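Local coordinates for racemase (PDB 3MKC), which is a racemase-family protein of the enolase superfamily, pairing an enolase-type N-terminal domain with a TIM-barrel-like C-terminal domain, at residues Y194-R199 with I229-L234; V210-R215 with E238-H243. One frame throughout, in Å; residues are numbered along the deposited sequence.

Contact 1. Residues Y194-R199 with I229-L234; sequences YLRELR and IEDLEL
Helix 188-202 presents one side of residues 194-199 to the 229-234 turn, whose residues 230-232 form a short 3-10 segment, and the backbones come nearest at Arg199 and Leu232, with CA atoms 6.8 Å apart. Leu232 is the apolar centre of the contact. Its CD1 reaches the helix beside Leu195, 4.0 Å from Leu195 CB, while CD2 packs against the CG methylenes of both Arg196 and Arg199. Next to it, Leu195 CD1 meets Ile229 CD1 at 3.8 Å.

Two arginines one helical turn apart border this apolar patch, and each grips in a different way. Arg196 runs extended from CG to NE and approaches Asp231 end-on, one nitrogen to each carboxylate oxygen. Arg196 NH1 donates to the syn lone pair of Asp231 OD2 (2.7 Å, N-H...O 163°), almost in the guanidinium plane. The second arm, Arg196 NH2 to Asp231 OD1 at 2.8 Å, is more bent, and the planes of the two groups lie 30° apart. Arg196 NH2 also makes a weak bond to Ser228 O, so the same group reaches the end of helix 219-228.

Arg199 works side-on. Its CG is anti to the backbone N (chi1 170°), the chain bends at chi2 and chi3, and the guanidinium meets the backbone at the end of the 3-10 segment, where Leu232 O, close to the guanidinium plane, accepts from Arg199 NE at 2.9 Å and from Arg199 NH2 at 3.0 Å; a weak third bond joins NH2 to Glu233 O. NH1 turns to Thr206 O and Gly203 O, tying the loop before strand 207-211 to the one before strand 236-238. Such packing of a helix on the neighbouring helix-to-strand loop belongs to the outer layer of a TIM-barrel-like beta/alpha domain.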
ATOM      1  N   TYR A 194     -12.723 -21.570 -11.562  1.00 23.05           N
ATOM      2  CA  TYR A 194     -12.563 -21.068 -10.205  1.00 22.57           C
ATOM      3  C   TYR A 194     -13.182 -19.685 -10.020  1.00 23.07           C
ATOM      4  O   TYR A 194     -14.016 -19.470  -9.140  1.00 23.05           O
ATOM      5  CB  TYR A 194     -11.067 -21.022  -9.893  1.00 21.90           C
ATOM      6  CG  TYR A 194     -10.669 -20.405  -8.577  1.00 23.03           C
ATOM      7  CD1 TYR A 194     -11.038 -20.985  -7.369  1.00 22.35           C
ATOM      8  CD2 TYR A 194      -9.858 -19.270  -8.543  1.00 22.44           C
ATOM      9  CE1 TYR A 194     -10.601 -20.456  -6.156  1.00 22.42           C
ATOM     10  CE2 TYR A 194      -9.417 -18.738  -7.341  1.00 23.48           C
ATOM     11  CZ  TYR A 194      -9.790 -19.333  -6.153  1.00 22.58           C
ATOM     12  OH  TYR A 194      -9.338 -18.812  -4.965  1.00 22.93           O
ATOM     13  N   LEU A 195     -12.762 -18.744 -10.856  1.00 21.26           N
ATOM     14  CA  LEU A 195     -13.260 -17.386 -10.767  1.00 20.76           C
ATOM     15  C   LEU A 195     -14.749 -17.322 -11.057  1.00 20.75           C
ATOM     16  O   LEU A 195     -15.450 -16.474 -10.528  1.00 21.30           O
ATOM     17  CB  LEU A 195     -12.480 -16.487 -11.727  1.00 20.63           C
ATOM     18  CG  LEU A 195     -10.977 -16.424 -11.422  1.00 21.58           C
ATOM     19  CD1 LEU A 195     -10.282 -15.512 -12.429  1.00 21.31           C
ATOM     20  CD2 LEU A 195     -10.756 -15.906 -10.007  1.00 20.81           C
ATOM     21  N   ARG A 196     -15.236 -18.226 -11.899  1.00 22.03           N
ATOM     22  CA  ARG A 196     -16.654 -18.237 -12.212  1.00 23.34           C
ATOM     23  C   ARG A 196     -17.444 -18.678 -10.988  1.00 23.04           C
ATOM     24  O   ARG A 196     -18.539 -18.172 -10.724  1.00 23.07           O
ATOM     25  CB  ARG A 196     -16.933 -19.174 -13.386  1.00 24.21           C
ATOM     26  CG  ARG A 196     -16.597 -18.563 -14.728  1.00 27.36           C
ATOM     27  CD  ARG A 196     -16.721 -19.563 -15.866  1.00 28.41           C
ATOM     28  NE  ARG A 196     -16.522 -18.900 -17.149  1.00 27.86           N
ATOM     29  CZ  ARG A 196     -17.307 -17.929 -17.597  1.00 29.96           C
ATOM     30  NH1 ARG A 196     -18.338 -17.524 -16.867  1.00 29.22           N
ATOM     31  NH2 ARG A 196     -17.057 -17.347 -18.763  1.00 30.75           N
ATOM     32  N   GLU A 197     -16.882 -19.617 -10.234  1.00 23.95           N
ATOM     33  CA  GLU A 197     -17.558 -20.114  -9.040  1.00 24.49           C
ATOM     34  C   GLU A 197     -17.565 -19.065  -7.940  1.00 25.05           C
ATOM     35  O   GLU A 197     -18.570 -18.887  -7.254  1.00 24.54           O
ATOM     36  CB  GLU A 197     -16.890 -21.396  -8.534  1.00 25.33           C
ATOM     37  CG  GLU A 197     -16.999 -22.550  -9.510  1.00 28.20           C
ATOM     38  CD  GLU A 197     -18.438 -22.863  -9.878  1.00 30.03           C
ATOM     39  OE1 GLU A 197     -19.201 -23.295  -8.987  1.00 32.22           O
ATOM     40  OE2 GLU A 197     -18.806 -22.671 -11.058  1.00 31.25           O
ATOM     41  N   LEU A 198     -16.447 -18.366  -7.778  1.00 23.79           N
ATOM     42  CA  LEU A 198     -16.357 -17.340  -6.749  1.00 22.36           C
ATOM     43  C   LEU A 198     -17.283 -16.179  -7.068  1.00 21.50           C
ATOM     44  O   LEU A 198     -17.919 -15.619  -6.172  1.00 21.16           O
ATOM     45  CB  LEU A 198     -14.915 -16.844  -6.618  1.00 23.09           C
ATOM     46  CG  LEU A 198     -13.903 -17.886  -6.144  1.00 22.97           C
ATOM     47  CD1 LEU A 198     -12.546 -17.231  -5.932  1.00 22.82           C
ATOM     48  CD2 LEU A 198     -14.385 -18.512  -4.841  1.00 25.23           C
ATOM     49  N   ARG A 199     -17.357 -15.811  -8.344  1.00 21.19           N
ATOM     50  CA  ARG A 199     -18.230 -14.725  -8.759  1.00 20.62           C
ATOM     51  C   ARG A 199     -19.679 -15.162  -8.566  1.00 21.48           C
ATOM     52  O   ARG A 199     -20.545 -14.350  -8.237  1.00 20.56           O
ATOM     53  CB  ARG A 199     -17.986 -14.372 -10.228  1.00 21.18           C
ATOM     54  CG  ARG A 199     -19.015 -13.409 -10.812  1.00 21.95           C
ATOM     55  CD  ARG A 199     -19.102 -12.129  -9.995  1.00 24.12           C
ATOM     56  NE  ARG A 199     -18.501 -10.989 -10.677  1.00 21.32           N
ATOM     57  CZ  ARG A 199     -18.447  -9.762 -10.172  1.00 22.24           C
ATOM     58  NH1 ARG A 199     -18.954  -9.511  -8.973  1.00 21.73           N
ATOM     59  NH2 ARG A 199     -17.894  -8.779 -10.874  1.00 22.78           N
ATOM     60  N   ILE A 229     -13.401 -14.823 -19.601  1.00 21.92           N
ATOM     61  CA  ILE A 229     -14.174 -14.512 -18.401  1.00 23.47           C
ATOM     62  C   ILE A 229     -14.645 -13.065 -18.388  1.00 22.99           C
ATOM     63  O   ILE A 229     -14.875 -12.479 -17.332  1.00 23.30           O
ATOM     64  CB  ILE A 229     -13.370 -14.794 -17.118  1.00 22.24           C
ATOM     65  CG1 ILE A 229     -12.103 -13.934 -17.088  1.00 22.65           C
ATOM     66  CG2 ILE A 229     -13.029 -16.280 -17.040  1.00 21.30           C
ATOM     67  CD1 ILE A 229     -11.293 -14.111 -15.823  1.00 21.31           C
ATOM     68  N   GLU A 230     -14.796 -12.500 -19.579  1.00 23.96           N
ATOM     69  CA  GLU A 230     -15.251 -11.132 -19.726  1.00 24.90           C
ATOM     70  C   GLU A 230     -16.639 -10.979 -19.094  1.00 25.26           C
ATOM     71  O   GLU A 230     -16.949  -9.952 -18.491  1.00 25.49           O
ATOM     72  CB  GLU A 230     -15.293 -10.767 -21.216  1.00 28.04           C
ATOM     73  CG  GLU A 230     -15.385  -9.278 -21.497  1.00 30.71           C
ATOM     74  CD  GLU A 230     -15.273  -8.944 -22.974  1.00 31.22           C
ATOM     75  OE1 GLU A 230     -14.188  -9.153 -23.560  1.00 31.62           O
ATOM     76  OE2 GLU A 230     -16.274  -8.466 -23.550  1.00 31.80           O
ATOM     77  N   ASP A 231     -17.464 -12.014 -19.216  1.00 24.63           N
ATOM     78  CA  ASP A 231     -18.813 -11.979 -18.661  1.00 25.74           C
ATOM     79  C   ASP A 231     -18.843 -11.830 -17.136  1.00 24.17           C
ATOM     80  O   ASP A 231     -19.845 -11.383 -16.575  1.00 23.53           O
ATOM     81  CB  ASP A 231     -19.579 -13.242 -19.074  1.00 28.55           C
ATOM     82  CG  ASP A 231     -18.884 -14.507 -18.635  1.00 30.48           C
ATOM     83  OD1 ASP A 231     -17.690 -14.674 -18.968  1.00 33.88           O
ATOM     84  OD2 ASP A 231     -19.526 -15.335 -17.960  1.00 33.55           O
ATOM     85  N   LEU A 232     -17.755 -12.204 -16.468  1.00 21.95           N
ATOM     86  CA  LEU A 232     -17.682 -12.087 -15.012  1.00 20.36           C
ATOM     87  C   LEU A 232     -17.569 -10.624 -14.591  1.00 20.42           C
ATOM     88  O   LEU A 232     -17.725 -10.290 -13.422  1.00 20.15           O
ATOM     89  CB  LEU A 232     -16.489 -12.876 -14.466  1.00 19.35           C
ATOM     90  CG  LEU A 232     -16.544 -14.386 -14.714  1.00 21.18           C
ATOM     91  CD1 LEU A 232     -15.373 -15.051 -14.017  1.00 21.37           C
ATOM     92  CD2 LEU A 232     -17.867 -14.953 -14.201  1.00 21.14           C
ATOM     93  N   GLU A 233     -17.290  -9.751 -15.552  1.00 20.12           N
ATOM     94  CA  GLU A 233     -17.187  -8.326 -15.268  1.00 20.42           C
ATOM     95  C   GLU A 233     -16.282  -8.008 -14.078  1.00 17.22           C
ATOM     96  O   GLU A 233     -16.635  -7.193 -13.218  1.00 17.83           O
ATOM     97  CB  GLU A 233     -18.583  -7.754 -15.002  1.00 24.36           C
ATOM     98  CG  GLU A 233     -19.586  -8.006 -16.124  1.00 30.38           C
ATOM     99  CD  GLU A 233     -20.967  -7.460 -15.804  1.00 35.39           C
ATOM    100  OE1 GLU A 233     -21.067  -6.265 -15.449  1.00 36.91           O
ATOM    101  OE2 GLU A 233     -21.954  -8.224 -15.909  1.00 38.57           O
ATOM    102  N   LEU A 234     -15.119  -8.644 -14.029  1.00 17.49           N
ATOM    103  CA  LEU A 234     -14.177  -8.416 -12.936  1.00 16.18           C
ATOM    104  C   LEU A 234     -13.605  -6.998 -13.018  1.00 16.04           C
ATOM    105  O   LEU A 234     -13.436  -6.447 -14.109  1.00 15.93           O
ATOM    106  CB  LEU A 234     -13.061  -9.466 -13.000  1.00 17.34           C
ATOM    107  CG  LEU A 234     -13.575 -10.918 -12.977  1.00 18.16           C
ATOM    108  CD1 LEU A 234     -12.424 -11.894 -13.178  1.00 18.94           C
ATOM    109  CD2 LEU A 234     -14.283 -11.188 -11.646  1.00 18.64           C
TER

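Contact 2. Residues V210-R215 with E238-H243; sequences VDYLYR and EATLQH
Parallel strands 207-211 and 236-238 pair at Asp211 and Glu238, CA atoms 4.5 Å apart, and the two chains stay together into the loops that follow. These are beta-to-alpha loops at the C-terminal ends of neighbouring strands of the TIM-barrel-like domain. Glu238 N donates to Val210 O and Tyr212 N to Glu238 O (2.8 Å, N-H...O 170°), the alternation of a parallel bridge. Beyond the strands, Tyr214 N bonds to Ala239 O at 2.8 Å, continuing the connection between irregular backbones.

On the side of the sheet shared by Asp211 and Glu238, the carboxylates stack with planes 26° apart, Asp211 OD2 and Glu238 OE2 being 3.4 Å from each other. These two acceptors are not hydrogen-bonded to one another; Glu238 OE1 has a salt bridge to Lys177 NZ. Asp211 OD1 accepts from Leu213 N at 2.8 Å, an Asx turn in which the donor sits above the carboxylate plane and the chain is turned just past the strand.

Glu238 O lies at the edge of the Tyr212 ring, near its plane, and Tyr212 CD2 comes to 3.8 Å from Thr240 CG2. Tyr214 carries the largest share of the buried surface. Its hydroxyl bonds to Glu264, and Leu241 O sits at the ring edge near CD1. Over the ring face, Ala239 CB makes a CH-pi contact 3.4 Å from the Tyr214 ring centroid and 10° off the normal.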
ATOM      1  N   VAL A 210      -9.028  -9.621  -8.939  1.00 15.71           N
ATOM      2  CA  VAL A 210      -8.309 -10.892  -8.896  1.00 15.68           C
ATOM      3  C   VAL A 210      -6.792 -10.724  -8.943  1.00 17.52           C
ATOM      4  O   VAL A 210      -6.263  -9.988  -9.782  1.00 16.05           O
ATOM      5  CB  VAL A 210      -8.729 -11.810 -10.066  1.00 15.61           C
ATOM      6  CG1 VAL A 210      -8.070 -13.179  -9.916  1.00 16.58           C
ATOM      7  CG2 VAL A 210     -10.248 -11.948 -10.101  1.00 16.53           C
ATOM      8  N   ASP A 211      -6.112 -11.416  -8.034  1.00 16.76           N
ATOM      9  CA  ASP A 211      -4.657 -11.401  -7.936  1.00 17.50           C
ATOM     10  C   ASP A 211      -4.194 -12.769  -8.412  1.00 18.25           C
ATOM     11  O   ASP A 211      -4.437 -13.778  -7.747  1.00 19.06           O
ATOM     12  CB  ASP A 211      -4.234 -11.170  -6.477  1.00 18.56           C
ATOM     13  CG  ASP A 211      -2.723 -11.234  -6.274  1.00 17.20           C
ATOM     14  OD1 ASP A 211      -1.980 -11.441  -7.254  1.00 19.05           O
ATOM     15  OD2 ASP A 211      -2.278 -11.070  -5.119  1.00 17.08           O
ATOM     16  N   TYR A 212      -3.540 -12.806  -9.566  1.00 16.96           N
ATOM     17  CA  TYR A 212      -3.073 -14.066 -10.128  1.00 17.38           C
ATOM     18  C   TYR A 212      -1.710 -14.492  -9.581  1.00 16.37           C
ATOM     19  O   TYR A 212      -1.189 -15.549  -9.935  1.00 17.85           O
ATOM     20  CB  TYR A 212      -3.066 -13.964 -11.658  1.00 16.83           C
ATOM     21  CG  TYR A 212      -4.453 -13.766 -12.240  1.00 15.66           C
ATOM     22  CD1 TYR A 212      -5.246 -14.855 -12.597  1.00 14.95           C
ATOM     23  CD2 TYR A 212      -4.985 -12.492 -12.396  1.00 15.94           C
ATOM     24  CE1 TYR A 212      -6.541 -14.676 -13.098  1.00 14.73           C
ATOM     25  CE2 TYR A 212      -6.267 -12.299 -12.890  1.00 15.10           C
ATOM     26  CZ  TYR A 212      -7.044 -13.394 -13.241  1.00 16.04           C
ATOM     27  OH  TYR A 212      -8.319 -13.200 -13.734  1.00 15.05           O
ATOM     28  N   LEU A 213      -1.154 -13.666  -8.699  1.00 17.33           N
ATOM     29  CA  LEU A 213       0.125 -13.942  -8.057  1.00 16.93           C
ATOM     30  C   LEU A 213       1.281 -14.359  -8.959  1.00 17.01           C
ATOM     31  O   LEU A 213       2.041 -15.274  -8.629  1.00 16.34           O
ATOM     32  CB  LEU A 213      -0.065 -14.989  -6.949  1.00 18.22           C
ATOM     33  CG  LEU A 213      -0.801 -14.465  -5.716  1.00 20.35           C
ATOM     34  CD1 LEU A 213      -1.312 -15.630  -4.866  1.00 20.45           C
ATOM     35  CD2 LEU A 213       0.138 -13.571  -4.916  1.00 20.02           C
ATOM     36  N   TYR A 214       1.399 -13.694 -10.105  1.00 17.59           N
ATOM     37  CA  TYR A 214       2.501 -13.939 -11.022  1.00 17.03           C
ATOM     38  C   TYR A 214       2.669 -15.385 -11.477  1.00 18.56           C
ATOM     39  O   TYR A 214       3.791 -15.867 -11.614  1.00 17.48           O
ATOM     40  CB  TYR A 214       3.792 -13.455 -10.361  1.00 15.97           C
ATOM     41  CG  TYR A 214       3.708 -12.026  -9.868  1.00 16.64           C
ATOM     42  CD1 TYR A 214       3.707 -10.962 -10.766  1.00 14.84           C
ATOM     43  CD2 TYR A 214       3.580 -11.736  -8.504  1.00 14.76           C
ATOM     44  CE1 TYR A 214       3.583  -9.655 -10.331  1.00 15.21           C
ATOM     45  CE2 TYR A 214       3.452 -10.423  -8.055  1.00 14.07           C
ATOM     46  CZ  TYR A 214       3.453  -9.387  -8.981  1.00 16.62           C
ATOM     47  OH  TYR A 214       3.307  -8.086  -8.566  1.00 14.60           O
ATOM     48  N   ARG A 215       1.566 -16.077 -11.736  1.00 19.12           N
ATOM     49  CA  ARG A 215       1.673 -17.466 -12.164  1.00 21.11           C
ATOM     50  C   ARG A 215       1.880 -17.619 -13.671  1.00 20.14           C
ATOM     51  O   ARG A 215       2.132 -18.721 -14.143  1.00 20.96           O
ATOM     52  CB  ARG A 215       0.426 -18.253 -11.735  1.00 23.16           C
ATOM     53  CG  ARG A 215      -0.848 -17.824 -12.422  1.00 26.52           C
ATOM     54  CD  ARG A 215      -2.095 -18.482 -11.815  1.00 27.72           C
ATOM     55  NE  ARG A 215      -2.162 -19.934 -11.999  1.00 27.60           N
ATOM     56  CZ  ARG A 215      -1.743 -20.829 -11.106  1.00 29.68           C
ATOM     57  NH1 ARG A 215      -1.215 -20.432  -9.956  1.00 29.86           N
ATOM     58  NH2 ARG A 215      -1.870 -22.127 -11.353  1.00 28.48           N
ATOM     59  N   GLU A 238      -4.766  -8.514 -11.548  1.00 11.91           N
ATOM     60  CA  GLU A 238      -3.503  -8.177 -10.895  1.00 14.22           C
ATOM     61  C   GLU A 238      -2.435  -9.266 -10.980  1.00 14.04           C
ATOM     62  O   GLU A 238      -2.742 -10.451 -10.944  1.00 14.31           O
ATOM     63  CB  GLU A 238      -3.775  -7.878  -9.422  1.00 15.72           C
ATOM     64  CG  GLU A 238      -2.542  -7.691  -8.566  1.00 16.60           C
ATOM     65  CD  GLU A 238      -2.899  -7.443  -7.113  1.00 19.20           C
ATOM     66  OE1 GLU A 238      -3.966  -6.849  -6.864  1.00 16.04           O
ATOM     67  OE2 GLU A 238      -2.108  -7.831  -6.231  1.00 21.05           O
ATOM     68  N   ALA A 239      -1.179  -8.845 -11.070  1.00 14.43           N
ATOM     69  CA  ALA A 239      -0.058  -9.772 -11.124  1.00 14.95           C
ATOM     70  C   ALA A 239      -0.279 -10.903 -12.124  1.00 16.52           C
ATOM     71  O   ALA A 239      -0.152 -12.083 -11.791  1.00 16.05           O
ATOM     72  CB  ALA A 239       0.194 -10.341  -9.732  1.00 17.40           C
ATOM     73  N   THR A 240      -0.622 -10.533 -13.350  1.00 16.13           N
ATOM     74  CA  THR A 240      -0.847 -11.513 -14.402  1.00 18.42           C
ATOM     75  C   THR A 240       0.497 -11.979 -14.952  1.00 18.93           C
ATOM     76  O   THR A 240       0.787 -13.173 -14.982  1.00 23.88           O
ATOM     77  CB  THR A 240      -1.662 -10.908 -15.554  1.00 17.70           C
ATOM     78  OG1 THR A 240      -1.032  -9.698 -15.990  1.00 22.30           O
ATOM     79  CG2 THR A 240      -3.081 -10.597 -15.101  1.00 18.47           C
ATOM     80  N   LEU A 241       1.322 -11.030 -15.372  1.00 16.01           N
ATOM     81  CA  LEU A 241       2.626 -11.362 -15.931  1.00 15.06           C
ATOM     82  C   LEU A 241       3.740 -10.981 -14.977  1.00 14.54           C
ATOM     83  O   LEU A 241       3.497 -10.357 -13.946  1.00 15.50           O
ATOM     84  CB  LEU A 241       2.812 -10.647 -17.269  1.00 15.01           C
ATOM     85  CG  LEU A 241       1.854 -11.139 -18.356  1.00 15.53           C
ATOM     86  CD1 LEU A 241       1.942 -10.248 -19.593  1.00 17.83           C
ATOM     87  CD2 LEU A 241       2.195 -12.577 -18.693  1.00 15.49           C
ATOM     88  N   GLN A 242       4.963 -11.367 -15.321  1.00 14.38           N
ATOM     89  CA  GLN A 242       6.095 -11.053 -14.469  1.00 14.29           C
ATOM     90  C   GLN A 242       6.224  -9.547 -14.349  1.00 12.62           C
ATOM     91  O   GLN A 242       5.951  -8.801 -15.288  1.00 12.74           O
ATOM     92  CB  GLN A 242       7.366 -11.692 -15.020  1.00 15.86           C
ATOM     93  CG  GLN A 242       7.258 -13.215 -15.109  1.00 16.30           C
ATOM     94  CD  GLN A 242       6.699 -13.844 -13.834  1.00 19.09           C
ATOM     95  OE1 GLN A 242       5.592 -14.383 -13.825  1.00 22.28           O
ATOM     96  NE2 GLN A 242       7.460 -13.767 -12.755  1.00 16.52           N
ATOM     97  N   HIS A 243       6.642  -9.112 -13.171  1.00 11.57           N
ATOM     98  CA  HIS A 243       6.747  -7.701 -12.867  1.00 10.04           C
ATOM     99  C   HIS A 243       7.705  -6.880 -13.737  1.00 10.61           C
ATOM    100  O   HIS A 243       7.539  -5.669 -13.854  1.00 12.96           O
ATOM    101  CB  HIS A 243       7.086  -7.551 -11.380  1.00 10.81           C
ATOM    102  CG  HIS A 243       6.794  -6.197 -10.821  1.00  9.68           C
ATOM    103  ND1 HIS A 243       7.665  -5.136 -10.945  1.00 10.88           N
ATOM    104  CD2 HIS A 243       5.741  -5.737 -10.106  1.00 11.32           C
ATOM    105  CE1 HIS A 243       7.163  -4.082 -10.326  1.00 12.34           C
ATOM    106  NE2 HIS A 243       5.994  -4.421  -9.808  1.00 12.41           N
TER

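How the contacts relate
Both contacts draw on one run of consecutive elements: contact 1 joins helix 188-202 to the loop leading into strand 236-238, contact 2 the end of strand 207-211 to that of strand 236-238 and the loops that follow, and their segments alternate along the chain. Contact 1 lies farther out, its centre about 25 Å from the chain centre against about 16 Å for contact 2, and includes an exposed salt-bridge partner; none of the touching residues of contact 2 is exposed. Arginine side chains supply the polar bonds across contact 1, backbone amides those across contact 2. The two meet by packing: Tyr212 OH approaches Leu195 CD1 to 3.3 Å, and Val210 CG2 touches Leu234 CD1 at 3.8 Å.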